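SnoaL-like domain-containing protein (Kribbella flavida, PDB 5EVH) is of unknown function but belongs to the SnoaL-like branch of the NTF2 superfamily, whose cone-shaped folds often enclose a ligand-binding or catalytic pocket. Local coordinates at residues 28-32 with 101-105; 74-80 with 92-98; 84-90 with 113-117. Residues are numbered along the deposited sequence.

Contact 1: residues 28-32 with 101-105; sequences MRHVA and GRITQ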
loop_
_atom_site.group_PDB
_atom_site.type_symbol
_atom_site.label_atom_id
_atom_site.label_comp_id
_atom_site.label_asym_id
_atom_site.label_seq_id
_atom_site.Cartn_x
_atom_site.Cartn_y
_atom_site.Cartn_z
HETATM N N MSE A 28 -10.905 -15.351 -10.890
HETATM C CA MSE A 28 -12.031 -14.547 -11.350
HETATM C C MSE A 28 -13.344 -15.036 -10.770
HETATM O O MSE A 28 -14.323 -14.296 -10.783
HETATM C CB MSE A 28 -12.088 -14.535 -12.881
HETATM C CG MSE A 28 -10.931 -13.744 -13.519
HETATM SE SE MSE A 28 -10.812 -11.868 -13.000
HETATM C CE MSE A 28 -12.539 -11.363 -13.655
ATOM N N ARG A 29 -13.382 -16.269 -10.256
ATOM C CA ARG A 29 -14.547 -16.693 -9.488
ATOM C C ARG A 29 -14.823 -15.760 -8.342
ATOM O O ARG A 29 -15.943 -15.753 -7.820
ATOM C CB ARG A 29 -14.361 -18.089 -8.841
ATOM C CG ARG A 29 -14.228 -19.270 -9.729
ATOM C CD ARG A 29 -14.104 -20.538 -8.804
ATOM N NE ARG A 29 -13.874 -21.711 -9.625
ATOM C CZ ARG A 29 -13.428 -22.862 -9.158
ATOM N NH1 ARG A 29 -13.151 -23.021 -7.830
ATOM N NH2 ARG A 29 -13.246 -23.849 -10.010
ATOM N N HIS A 30 -13.777 -15.108 -7.812
ATOM C CA HIS A 30 -13.945 -14.303 -6.628
ATOM C C HIS A 30 -14.149 -12.838 -6.946
ATOM O O HIS A 30 -14.145 -12.030 -6.020
ATOM C CB HIS A 30 -12.709 -14.454 -5.744
ATOM C CG HIS A 30 -12.495 -15.846 -5.270
ATOM N ND1 HIS A 30 -13.205 -16.379 -4.205
ATOM C CD2 HIS A 30 -11.648 -16.819 -5.699
ATOM C CE1 HIS A 30 -12.781 -17.620 -3.979
ATOM N NE2 HIS A 30 -11.840 -17.916 -4.870
ATOM N N VAL A 31 -14.341 -12.487 -8.216
ATOM C CA VAL A 31 -14.446 -11.094 -8.666
ATOM C C VAL A 31 -15.887 -10.807 -9.086
ATOM O O VAL A 31 -16.452 -11.533 -9.922
ATOM C CB VAL A 31 -13.496 -10.840 -9.843
ATOM C CG1 VAL A 31 -13.757 -9.415 -10.465
ATOM C CG2 VAL A 31 -12.031 -10.995 -9.368
ATOM N N ALA A 32 -16.468 -9.726 -8.575
ATOM C CA ALA A 32 -17.818 -9.362 -9.018
ATOM C C ALA A 32 -17.825 -8.853 -10.466
ATOM O O ALA A 32 -16.903 -8.179 -10.916
ATOM C CB ALA A 32 -18.410 -8.289 -8.118
ATOM N N GLY A 101 -19.061 -13.402 -1.129
ATOM C CA GLY A 101 -17.966 -14.156 -1.733
ATOM C C GLY A 101 -17.328 -13.530 -2.968
ATOM O O GLY A 101 -16.486 -14.171 -3.599
ATOM N N ARG A 102 -17.770 -12.349 -3.393
ATOM C CA ARG A 102 -17.225 -11.692 -4.582
ATOM C C ARG A 102 -16.647 -10.332 -4.219
ATOM O O ARG A 102 -17.261 -9.581 -3.438
ATOM C CB ARG A 102 -18.298 -11.482 -5.631
ATOM C CG ARG A 102 -19.028 -12.789 -6.025
ATOM C CD ARG A 102 -18.572 -13.130 -7.377
ATOM N NE ARG A 102 -19.078 -14.389 -7.874
ATOM C CZ ARG A 102 -18.697 -14.919 -9.040
ATOM N NH1 ARG A 102 -17.795 -14.262 -9.819
ATOM N NH2 ARG A 102 -19.204 -16.107 -9.423
ATOM N N ILE A 103 -15.456 -10.039 -4.761
ATOM C CA ILE A 103 -14.786 -8.746 -4.564
ATOM C C ILE A 103 -15.516 -7.702 -5.399
ATOM O O ILE A 103 -15.573 -7.809 -6.630
ATOM C CB ILE A 103 -13.311 -8.820 -4.969
ATOM C CG1 ILE A 103 -12.634 -9.904 -4.071
ATOM C CG2 ILE A 103 -12.641 -7.383 -4.869
ATOM C CD1 ILE A 103 -11.190 -10.341 -4.655
ATOM N N THR A 104 -16.119 -6.706 -4.730
ATOM C CA THR A 104 -16.868 -5.684 -5.464
ATOM C C THR A 104 -16.091 -4.381 -5.581
ATOM O O THR A 104 -16.428 -3.557 -6.444
ATOM C CB THR A 104 -18.194 -5.360 -4.771
ATOM O OG1 THR A 104 -17.840 -4.901 -3.457
ATOM C CG2 THR A 104 -19.085 -6.571 -4.669
ATOM N N GLN A 105 -15.048 -4.200 -4.765
ATOM C CA GLN A 105 -14.183 -3.025 -4.856
ATOM C C GLN A 105 -12.786 -3.426 -4.464
ATOM O O GLN A 105 -12.612 -4.209 -3.539
ATOM C CB GLN A 105 -14.571 -1.894 -3.902
ATOM C CG GLN A 105 -15.970 -1.459 -4.049
ATOM C CD GLN A 105 -16.219 -0.257 -3.206
ATOM O OE1 GLN A 105 -17.053 -0.288 -2.289
ATOM N NE2 GLN A 105 -15.462 0.823 -3.478
HETATM O O HOH W 1 -15.094 -15.880 -2.273
#
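The turn leading from helix 24-28 into the short strand 31-32 is joined here to the start of strand 102-109. Met-28, a selenomethionine, opens a type I beta turn closed by Val-31 N to Met-28 O (3.1 Å); its side chain leaves the contact for helix 47-58, where it meets Ala-47, Arg-51 and Met-54. Arg-29 offers mainly its carbonyl: O lies 3.1 Å from Arg-102 NH1, over one face of the guanidinium, at too poor an angle for a hydrogen bond. His-30 contributes both backbone and ring. Its O accepts from Ile-103 N (2.7 Å) and also receives a CA-H...O contact from Arg-102 CA (3.4 Å), while water 1 lies 2.7 Å from His-30 ND1 and donates to Gly-101 O (2.6 Å). Val-31 pairs with Ile-103 in a parallel bridge, CA to CA 4.7 Å, and both side chains lie on the sheet face covered by Tyr-15 of helix 7-20. Val-31 O takes a hydrogen bond from Arg-102 NH1 (3.0 Å), at the guanidinium edge. Ala-32 completes the bridge through N to Ile-103 O (2.9 Å), and its CB touches Thr-104 CG2 (3.9 Å). Ile-103 thus both donates and accepts around Val-31, the pattern of a single parallel bridge. Its chemistry is mostly backbone polarity, with one arginine supplementing the two main-chain bonds by binding a carbonyl of the short strand 31-32.

Contact 2: residues 74-80 with 92-98; sequences TTALLMY and AAEHLTV
Strands 75-84 and 92-99 form an antiparallel hairpin; residues 75-80 and 92-98 are extended, axes 4.7 Å apart at 163°, with Thr-74 opposite Val-98 and Tyr-80 opposite Ala-92. Main-chain hydrogen bonds come in reciprocal couples at the hydrogen-bonded pairs: Ala-76 N to Leu-96 O 2.9 Å and Leu-96 N to Ala-76 O 2.8 Å; Leu-78 N to Glu-94 O 2.9 Å and Glu-94 N to Leu-78 O 2.8 Å; Tyr-80 N to Ala-92 O 3.0 Å and Ala-92 N to Tyr-80 O 2.9 Å. Thr-74, just before the strand, is not extended (phi/psi -129/-8), yet its O accepts from Val-98 N (2.8 Å). Thr-75/Thr-97, Leu-77/His-95 and Met-79/Ala-93 are the non-hydrogen-bonded pairs, CA to CA 4.2-4.6 Å.

Apolar packing follows the two faces. Ala-76, Leu-78 and Leu-96 meet under Ala-12 of helix 7-20, with Leu-78 CD2 to Leu-96 CD1 at 4.2 Å; on the other face selenomethionine Met-79 CE reaches Ala-93 CB (4.2 Å), and Ala-93 packs on Ala-93 of the second subunit.

Among polar side chains, Tyr-80 (chi1 p) lays its ring across Ala-92, CZ to CB 3.7 Å, and donates from OH to Glu-94 OE2 (2.7 Å; Glu-94 m, t). Water 2 joins Thr-75 OG1 (2.8 Å) and His-95 NE2 (3.0 Å). The chemistry implies a buried carboxylate held by a tyrosine hydroxyl on the helix-covered face, while the opposite face serves the dimer.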
loop_
_atom_site.group_PDB
_atom_site.type_symbol
_atom_site.label_atom_id
_atom_site.label_comp_id
_atom_site.label_asym_id
_atom_site.label_seq_id
_atom_site.Cartn_x
_atom_site.Cartn_y
_atom_site.Cartn_z
ATOM N N THR A 74 -16.814 -7.838 5.793
ATOM C CA THR A 74 -17.008 -7.345 4.437
ATOM C C THR A 74 -15.793 -6.666 3.821
ATOM O O THR A 74 -15.850 -6.318 2.629
ATOM C CB THR A 74 -18.186 -6.364 4.392
ATOM O OG1 THR A 74 -17.899 -5.246 5.239
ATOM C CG2 THR A 74 -19.532 -7.084 4.809
ATOM N N THR A 75 -14.727 -6.414 4.577
ATOM C CA THR A 75 -13.551 -5.793 3.963
ATOM C C THR A 75 -12.313 -6.509 4.430
ATOM O O THR A 75 -12.297 -7.146 5.498
ATOM C CB THR A 75 -13.367 -4.297 4.295
ATOM O OG1 THR A 75 -13.161 -4.142 5.695
ATOM C CG2 THR A 75 -14.576 -3.439 3.803
ATOM N N ALA A 76 -11.251 -6.363 3.629
ATOM C CA ALA A 76 -9.989 -6.971 3.938
ATOM C C ALA A 76 -8.902 -6.006 3.507
ATOM O O ALA A 76 -9.071 -5.204 2.572
ATOM C CB ALA A 76 -9.820 -8.357 3.234
ATOM N N LEU A 77 -7.757 -6.141 4.154
ATOM C CA LEU A 77 -6.616 -5.301 3.862
ATOM C C LEU A 77 -5.390 -6.212 3.869
ATOM O O LEU A 77 -5.156 -6.956 4.839
ATOM C CB LEU A 77 -6.521 -4.183 4.939
ATOM C CG LEU A 77 -5.507 -3.080 4.676
ATOM C CD1 LEU A 77 -5.868 -2.295 3.361
ATOM C CD2 LEU A 77 -5.481 -2.089 5.897
ATOM N N LEU A 78 -4.613 -6.180 2.800
ATOM C CA LEU A 78 -3.419 -7.017 2.824
ATOM C C LEU A 78 -2.255 -6.336 2.136
ATOM O O LEU A 78 -2.423 -5.404 1.329
ATOM C CB LEU A 78 -3.633 -8.346 2.176
ATOM C CG LEU A 78 -4.396 -8.427 0.914
ATOM C CD1 LEU A 78 -3.342 -8.761 -0.054
ATOM C CD2 LEU A 78 -5.224 -9.637 1.102
HETATM N N MSE A 79 -1.067 -6.776 2.541
HETATM C CA MSE A 79 0.166 -6.226 1.946
HETATM C C MSE A 79 1.043 -7.440 1.632
HETATM O O MSE A 79 1.151 -8.377 2.465
HETATM C CB MSE A 79 0.853 -5.296 2.909
HETATM C CG MSE A 79 2.186 -4.780 2.261
HETATM SE SE MSE A 79 3.189 -3.564 3.446
HETATM C CE MSE A 79 1.938 -1.982 3.416
ATOM N N TYR A 80 1.655 -7.461 0.432
ATOM C CA TYR A 80 2.443 -8.599 -0.003
ATOM C C TYR A 80 3.655 -8.087 -0.765
ATOM O O TYR A 80 3.638 -7.016 -1.371
ATOM C CB TYR A 80 1.620 -9.610 -0.847
ATOM C CG TYR A 80 0.883 -9.004 -2.007
ATOM C CD1 TYR A 80 -0.429 -8.565 -1.865
ATOM C CD2 TYR A 80 1.499 -8.887 -3.243
ATOM C CE1 TYR A 80 -1.117 -8.027 -2.961
ATOM C CE2 TYR A 80 0.833 -8.355 -4.344
ATOM C CZ TYR A 80 -0.473 -7.914 -4.181
ATOM O OH TYR A 80 -1.146 -7.363 -5.261
ATOM N N ALA A 92 3.020 -4.570 -2.767
ATOM C CA ALA A 92 1.740 -3.942 -3.062
ATOM C C ALA A 92 0.826 -4.052 -1.844
ATOM O O ALA A 92 0.971 -4.964 -1.024
ATOM C CB ALA A 92 1.036 -4.560 -4.293
ATOM N N ALA A 93 -0.123 -3.132 -1.722
ATOM C CA ALA A 93 -1.146 -3.279 -0.685
ATOM C C ALA A 93 -2.519 -3.187 -1.343
ATOM O O ALA A 93 -2.693 -2.425 -2.319
ATOM C CB ALA A 93 -1.018 -2.147 0.380
ATOM N N GLU A 94 -3.498 -3.961 -0.822
ATOM C CA GLU A 94 -4.819 -4.003 -1.412
ATOM C C GLU A 94 -5.854 -3.853 -0.331
ATOM O O GLU A 94 -5.769 -4.520 0.724
ATOM C CB GLU A 94 -5.140 -5.353 -2.183
ATOM C CG GLU A 94 -4.231 -5.533 -3.360
ATOM C CD GLU A 94 -4.442 -6.900 -4.042
ATOM O OE1 GLU A 94 -5.276 -7.640 -3.512
ATOM O OE2 GLU A 94 -3.790 -7.206 -5.086
ATOM N N HIS A 95 -6.878 -3.037 -0.630
ATOM C CA HIS A 95 -8.021 -2.890 0.242
ATOM C C HIS A 95 -9.203 -3.453 -0.540
ATOM O O HIS A 95 -9.505 -2.949 -1.634
ATOM C CB HIS A 95 -8.252 -1.423 0.595
ATOM C CG HIS A 95 -9.518 -1.195 1.382
ATOM N ND1 HIS A 95 -10.315 -0.080 1.205
ATOM C CD2 HIS A 95 -10.099 -1.912 2.391
ATOM C CE1 HIS A 95 -11.346 -0.126 2.047
ATOM N NE2 HIS A 95 -11.254 -1.244 2.759
ATOM N N LEU A 96 -9.852 -4.500 -0.025
ATOM C CA LEU A 96 -10.901 -5.209 -0.773
ATOM C C LEU A 96 -12.229 -5.086 -0.045
ATOM O O LEU A 96 -12.291 -5.192 1.185
ATOM C CB LEU A 96 -10.589 -6.710 -0.919
ATOM C CG LEU A 96 -9.260 -7.009 -1.618
ATOM C CD1 LEU A 96 -8.164 -7.074 -0.567
ATOM C CD2 LEU A 96 -9.366 -8.306 -2.408
ATOM N N THR A 97 -13.295 -4.907 -0.808
ATOM C CA THR A 97 -14.651 -5.027 -0.288
ATOM C C THR A 97 -15.258 -6.271 -0.885
ATOM O O THR A 97 -15.188 -6.471 -2.102
ATOM C CB THR A 97 -15.498 -3.802 -0.712
ATOM O OG1 THR A 97 -14.806 -2.636 -0.251
ATOM C CG2 THR A 97 -16.893 -3.858 -0.173
ATOM N N VAL A 98 -15.931 -7.076 -0.061
ATOM C CA VAL A 98 -16.370 -8.399 -0.503
ATOM C C VAL A 98 -17.817 -8.573 -0.086
ATOM O O VAL A 98 -18.135 -8.362 1.088
ATOM C CB VAL A 98 -15.515 -9.514 0.128
ATOM C CG1 VAL A 98 -16.103 -10.896 -0.283
ATOM C CG2 VAL A 98 -13.983 -9.312 -0.241
HETATM O O HOH W 2 -11.682 -1.725 5.722
#

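Contact 3: residues 84-90 with 113-117; sequences TVPVPHA and TPFEQ
This is a small apolar contact between a loop and a helix, formed where the turn joining strands 75-84 and 92-99 meets the first turn of the C-terminal helix 113-124. It buries 224 Å² and has no hydrogen bond across it. Residues 84-90 curl back on themselves: Thr-84 and Val-87 close a tight turn through Thr-84 N to Val-87 O (3.1 Å) and Thr-84 OG1 to the same Val-87 O (2.7 Å), with Val-85 and Pro-86 in helical backbone conformation and Val-87 extended (phi/psi -128/113). Residues 113-117 are helical throughout, with Gln-117 N bonded to Thr-113 O (2.8 Å). The nearest CA atoms are those of Val-87 and Pro-114, 6.5 Å apart.

Phe-115 (chi1 m, chi2 -87°) carries most of the contact, its ring reaching back to the loop. Val-87 (chi1 t) sets CG2 over the ring face, 3.7 Å from the Phe-115 centroid and 16° off the normal, a CH-pi contact, while Val-87 CG1 lies 3.8 Å from Pro-114 CB. Around the same ring, Ala-90 CB comes to 3.5 Å from Phe-115 CZ, Thr-84 OG1 to 3.8 Å from Phe-115 CE1, and Pro-86 CG to 4.4 Å from Phe-115 CD1. Ile-60 also touches Phe-115 and Thr-84. Pro-114 and Glu-116 pack on Arg-112 and Thr-113, respectively, of the second subunit. The contact is hydrophobic packing of a beta-hairpin loop against the first turn of the C-terminal helix, centred on Phe-115, beside the dimer interface of this SnoaL-like fold.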
loop_
_atom_site.group_PDB
_atom_site.type_symbol
_atom_site.label_atom_id
_atom_site.label_comp_id
_atom_site.label_asym_id
_atom_site.label_seq_id
_atom_site.Cartn_x
_atom_site.Cartn_y
_atom_site.Cartn_z
ATOM N N THR A 84 9.838 -9.634 -9.484
ATOM C CA THR A 84 9.700 -9.601 -10.948
ATOM C C THR A 84 11.102 -9.633 -11.546
ATOM O O THR A 84 12.098 -9.467 -10.826
ATOM C CB THR A 84 8.936 -8.318 -11.433
ATOM O OG1 THR A 84 9.784 -7.178 -11.272
ATOM C CG2 THR A 84 7.636 -8.085 -10.602
ATOM N N VAL A 85 11.195 -9.855 -12.874
ATOM C CA VAL A 85 12.506 -9.809 -13.535
ATOM C C VAL A 85 13.132 -8.421 -13.472
ATOM O O VAL A 85 14.278 -8.311 -12.991
ATOM C CB VAL A 85 12.423 -10.385 -14.960
ATOM C CG1 VAL A 85 13.761 -10.087 -15.730
ATOM C CG2 VAL A 85 12.247 -11.898 -14.837
ATOM N N PRO A 86 12.451 -7.336 -13.889
ATOM C CA PRO A 86 13.111 -6.020 -13.865
ATOM C C PRO A 86 13.248 -5.434 -12.485
ATOM O O PRO A 86 14.212 -4.693 -12.233
ATOM C CB PRO A 86 12.204 -5.152 -14.753
ATOM C CG PRO A 86 10.839 -5.803 -14.688
ATOM C CD PRO A 86 11.113 -7.293 -14.542
ATOM N N VAL A 87 12.354 -5.785 -11.569
ATOM C CA VAL A 87 12.336 -5.169 -10.255
ATOM C C VAL A 87 12.351 -6.285 -9.218
ATOM O O VAL A 87 11.340 -6.979 -9.070
ATOM C CB VAL A 87 11.095 -4.265 -10.104
ATOM C CG1 VAL A 87 11.063 -3.643 -8.695
ATOM C CG2 VAL A 87 11.056 -3.174 -11.298
ATOM N N PRO A 88 13.431 -6.412 -8.438
ATOM C CA PRO A 88 13.566 -7.555 -7.501
ATOM C C PRO A 88 12.461 -7.626 -6.480
ATOM O O PRO A 88 12.013 -8.737 -6.139
ATOM C CB PRO A 88 14.909 -7.284 -6.801
ATOM C CG PRO A 88 15.638 -6.337 -7.687
ATOM C CD PRO A 88 14.610 -5.527 -8.437
ATOM N N HIS A 89 12.013 -6.467 -5.971
ATOM C CA HIS A 89 10.958 -6.390 -4.940
ATOM C C HIS A 89 10.016 -5.266 -5.297
ATOM O O HIS A 89 10.438 -4.109 -5.372
ATOM C CB HIS A 89 11.536 -6.128 -3.553
ATOM C CG HIS A 89 12.292 -7.304 -3.024
ATOM N ND1 HIS A 89 11.641 -8.417 -2.504
ATOM C CD2 HIS A 89 13.614 -7.594 -3.042
ATOM C CE1 HIS A 89 12.554 -9.313 -2.145
ATOM N NE2 HIS A 89 13.754 -8.848 -2.489
ATOM N N ALA A 90 8.746 -5.586 -5.466
ATOM C CA ALA A 90 7.728 -4.599 -5.817
ATOM C C ALA A 90 6.530 -4.898 -4.903
ATOM O O ALA A 90 5.612 -5.621 -5.272
ATOM C CB ALA A 90 7.381 -4.731 -7.299
ATOM N N THR A 113 7.483 3.601 -10.025
ATOM C CA THR A 113 8.746 4.209 -10.440
ATOM C C THR A 113 9.789 3.178 -10.840
ATOM O O THR A 113 10.391 3.332 -11.922
ATOM C CB THR A 113 9.243 5.160 -9.339
ATOM O OG1 THR A 113 8.279 6.208 -9.201
ATOM C CG2 THR A 113 10.597 5.803 -9.695
ATOM N N PRO A 114 10.037 2.123 -10.062
ATOM C CA PRO A 114 11.112 1.196 -10.421
ATOM C C PRO A 114 10.904 0.575 -11.780
ATOM O O PRO A 114 11.884 0.330 -12.507
ATOM C CB PRO A 114 11.045 0.126 -9.294
ATOM C CG PRO A 114 10.494 0.862 -8.138
ATOM C CD PRO A 114 9.433 1.765 -8.768
ATOM N N PHE A 115 9.647 0.301 -12.147
ATOM C CA PHE A 115 9.369 -0.290 -13.450
ATOM C C PHE A 115 9.686 0.703 -14.560
ATOM O O PHE A 115 10.434 0.393 -15.504
ATOM C CB PHE A 115 7.922 -0.761 -13.507
ATOM C CG PHE A 115 7.607 -1.866 -12.526
ATOM C CD1 PHE A 115 7.821 -3.226 -12.888
ATOM C CD2 PHE A 115 7.164 -1.580 -11.236
ATOM C CE1 PHE A 115 7.534 -4.266 -12.005
ATOM C CE2 PHE A 115 6.855 -2.601 -10.353
ATOM C CZ PHE A 115 7.068 -3.968 -10.712
ATOM N N GLU A 116 9.179 1.924 -14.422
ATOM C CA GLU A 116 9.458 2.958 -15.410
ATOM C C GLU A 116 10.963 3.202 -15.554
ATOM O O GLU A 116 11.470 3.359 -16.673
ATOM C CB GLU A 116 8.697 4.216 -14.975
ATOM C CG GLU A 116 8.852 5.429 -15.889
ATOM C CD GLU A 116 8.003 6.604 -15.353
ATOM O OE1 GLU A 116 7.104 6.322 -14.495
ATOM O OE2 GLU A 116 8.249 7.784 -15.753
ATOM N N GLN A 117 11.705 3.208 -14.440
ATOM C CA GLN A 117 13.158 3.392 -14.503
ATOM C C GLN A 117 13.831 2.238 -15.235
ATOM O O GLN A 117 14.693 2.444 -16.103
ATOM C CB GLN A 117 13.747 3.509 -13.096
ATOM C CG GLN A 117 13.514 4.878 -12.527
ATOM C CD GLN A 117 13.808 4.985 -11.059
ATOM O OE1 GLN A 117 13.984 3.979 -10.340
ATOM N NE2 GLN A 117 13.815 6.227 -10.573
#

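How the contacts relate
Contacts 1 and 2 share one mixed sheet, in which strands 102-109 and 92-99 are neighbours; their centres lie 12 Å apart, and they touch through probable hydrogen bonds from Thr-104 N to Thr-97 O (2.8 Å) and Thr-97 N to Gln-105 O (2.9 Å), at a classic beta bulge. Along the chain contact 2 is nested within the loop closed by contact 1, whereas contact 3 crosses both. Contact 3 lies across the chain's centre from contact 1, centres about 28 Å apart, and about 22 Å from contact 2, whose hairpin it continues. Contacts 2 and 3 also reach the second subunit, so the sheet's hairpin and the C-terminal helix both serve the dimer.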